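Local coordinates for carbonic anhydrase (Porphyridium purpureum, PDB 1DDZ) that catalyses the reversible, zinc-dependent hydration of carbon dioxide to hydrogencarbonate as a beta-class carbonic anhydrase, at the interface of chains A and B. Residues are numbered along the deposited sequence; one frame, centred on the assembly and turned at random. Chains: chain A/B, Carbonic anhydrase.

The interface of chains A and B. Residues chain A 140-144, 156; chain B 202, 233, 235.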
ATOM      1  N   LEU A 140      19.919   8.295   3.309  1.00 19.32           N
ATOM      2  CA  LEU A 140      20.804   9.143   4.109  1.00 17.17           C
ATOM      3  C   LEU A 140      21.393  10.302   3.313  1.00 19.13           C
ATOM      4  O   LEU A 140      21.489  11.424   3.805  1.00 19.95           O
ATOM      5  CB  LEU A 140      21.987   8.326   4.672  1.00 14.50           C
ATOM      6  CG  LEU A 140      21.860   7.279   5.796  1.00 17.06           C
ATOM      7  CD1 LEU A 140      23.243   6.681   6.145  1.00 16.49           C
ATOM      8  CD2 LEU A 140      21.272   7.911   7.023  1.00 12.71           C
ATOM      9  N   GLY A 141      21.797  10.042   2.079  1.00 19.60           N
ATOM     10  CA  GLY A 141      22.442  11.095   1.329  1.00 17.26           C
ATOM     11  C   GLY A 141      21.779  11.801   0.176  1.00 17.62           C
ATOM     12  O   GLY A 141      22.461  12.514  -0.546  1.00 20.33           O
ATOM     13  N   ASP A 142      20.477  11.642  -0.009  1.00 18.49           N
ATOM     14  CA  ASP A 142      19.811  12.303  -1.132  1.00 17.26           C
ATOM     15  C   ASP A 142      18.450  12.725  -0.675  1.00 17.73           C
ATOM     16  O   ASP A 142      17.853  12.043   0.142  1.00 24.36           O
ATOM     17  CB  ASP A 142      19.652  11.346  -2.321  1.00 20.95           C
ATOM     18  CG  ASP A 142      20.969  10.765  -2.783  1.00 24.66           C
ATOM     19  OD1 ASP A 142      21.688  11.439  -3.567  1.00 26.08           O
ATOM     20  OD2 ASP A 142      21.292   9.638  -2.341  1.00 26.66           O
ATOM     21  N   SER A 143      17.962  13.850  -1.180  1.00 15.56           N
ATOM     22  CA  SER A 143      16.639  14.310  -0.797  1.00 17.51           C
ATOM     23  C   SER A 143      15.862  14.782  -2.023  1.00 16.98           C
ATOM     24  O   SER A 143      16.386  14.738  -3.143  1.00 17.66           O
ATOM     25  CB  SER A 143      16.724  15.400   0.273  1.00 17.03           C
ATOM     26  OG  SER A 143      17.475  16.502  -0.198  1.00 28.60           O
ATOM     27  N   ARG A 144      14.603  15.161  -1.826  1.00 16.95           N
ATOM     28  CA  ARG A 144      13.770  15.632  -2.922  1.00 22.01           C
ATOM     29  C   ARG A 144      13.692  14.561  -4.026  1.00 20.33           C
ATOM     30  O   ARG A 144      13.789  14.881  -5.209  1.00 18.62           O
ATOM     31  CB  ARG A 144      14.370  16.928  -3.490  1.00 27.84           C
ATOM     32  CG  ARG A 144      14.366  18.115  -2.521  1.00 38.53           C
ATOM     33  CD  ARG A 144      15.165  19.310  -3.054  1.00 45.50           C
ATOM     34  NE  ARG A 144      16.609  19.091  -2.930  1.00 59.65           N
ATOM     35  CZ  ARG A 144      17.510  19.387  -3.868  1.00 65.85           C
ATOM     36  NH1 ARG A 144      17.127  19.924  -5.023  1.00 69.86           N
ATOM     37  NH2 ARG A 144      18.803  19.137  -3.660  1.00 67.79           N
ATOM     38  N   ARG A 156      14.267   5.674   7.232  1.00 18.37           N
ATOM     39  CA  ARG A 156      14.496   6.837   8.097  1.00 16.94           C
ATOM     40  C   ARG A 156      13.983   6.540   9.495  1.00 13.94           C
ATOM     41  O   ARG A 156      14.546   6.983  10.477  1.00 15.17           O
ATOM     42  CB  ARG A 156      13.791   8.055   7.535  1.00 13.38           C
ATOM     43  CG  ARG A 156      14.514   8.642   6.388  1.00 17.66           C
ATOM     44  CD  ARG A 156      15.689   9.405   6.916  1.00 25.70           C
ATOM     45  NE  ARG A 156      15.757  10.673   6.228  1.00 28.71           N
ATOM     46  CZ  ARG A 156      15.434  11.852   6.746  1.00 25.85           C
ATOM     47  NH1 ARG A 156      15.034  11.989   8.006  1.00 21.26           N
ATOM     48  NH2 ARG A 156      15.427  12.889   5.940  1.00 27.24           N
TER
ATOM     49  N   ASP B 202       9.586  23.459   0.209  1.00 19.62           N
ATOM     50  CA  ASP B 202      10.788  23.885  -0.487  1.00 24.40           C
ATOM     51  C   ASP B 202      10.448  24.986  -1.504  1.00 26.20           C
ATOM     52  O   ASP B 202      11.245  25.905  -1.721  1.00 25.02           O
ATOM     53  CB  ASP B 202      11.469  22.699  -1.180  1.00 25.75           C
ATOM     54  CG  ASP B 202      12.244  21.807  -0.207  1.00 31.76           C
ATOM     55  OD1 ASP B 202      12.326  22.124   1.006  1.00 36.89           O
ATOM     56  OD2 ASP B 202      12.780  20.775  -0.665  1.00 35.42           O
ATOM     57  N   ASP B 233      15.242  17.321   5.738  1.00 16.62           N
ATOM     58  CA  ASP B 233      16.494  16.943   5.112  1.00 17.55           C
ATOM     59  C   ASP B 233      17.637  16.560   6.055  1.00 20.88           C
ATOM     60  O   ASP B 233      17.884  17.226   7.056  1.00 21.33           O
ATOM     61  CB  ASP B 233      16.968  18.083   4.219  1.00 22.31           C
ATOM     62  CG  ASP B 233      18.257  17.763   3.532  1.00 26.20           C
ATOM     63  OD1 ASP B 233      18.225  16.860   2.675  1.00 28.76           O
ATOM     64  OD2 ASP B 233      19.295  18.375   3.870  1.00 29.50           O
ATOM     65  N   SER B 235      20.455  14.943   4.265  1.00 15.79           N
ATOM     66  CA  SER B 235      21.548  14.699   3.313  1.00 19.49           C
ATOM     67  C   SER B 235      22.723  15.647   3.529  1.00 18.67           C
ATOM     68  O   SER B 235      23.863  15.299   3.221  1.00 18.98           O
ATOM     69  CB  SER B 235      21.073  14.787   1.869  1.00 17.76           C
ATOM     70  OG  SER B 235      20.390  15.992   1.682  1.00 22.83           O
TER
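In this beta-class carbonic anhydrase, the end of helix 134-141 and the loop that follows it in chain A meet the loop of chain B in which B:Asp233 and B:Ser235 lead into the 3-10 helix 235-237. A:Ser143 supplies a polar link: its hydroxyl OG donates to the carboxylate oxygen OD1 of B:Asp233 at 3.0 Å, approaching from above the carboxylate plane, 40° out of it. A chi1 of 59° turns this hydroxyl towards B:Asp233, with OG between the serine's own backbone N and carbonyl carbon.

The same OD1 is held from within its own chain. The hydroxyl of B:Ser235 donates to it along the syn lone pair, on the side of the other carboxylate oxygen, so one acceptor gathers a hydroxyl from each subunit. B:Asp233 reaches this position with CG anti to its backbone N (chi1 -180°). The two serine OG atoms, A:Ser143 and B:Ser235, lie 3.5 Å apart and reach the shared acceptor from different directions.

B:Ser235 also rests on the end of the A helix. Its CB lies 3.5 Å from the carbonyl carbon of A:Gly141, and its CA is 3.3 Å from the carbonyl O of A:Leu140. The methylene of B:Ser235 packs against the CA of A:Gly141 and that of A:Asp142.

Farther along the loop, the contact becomes looser. A:Arg144, poorly ordered, crosses B:Asp202 at about a right angle, and it is the aliphatic CG, 3.6 Å from the carboxylate OD2, that comes near. NE stays 4.8 Å from OD2 of B:Asp202, so any attraction is probably long-range. A:Arg156, from helix 147-161, likewise holds NH2 5.9 Å from OD1 of B:Asp233, where its charge may modestly favour the carboxylate form. The two-fold axis repeats this patch with the chains exchanged.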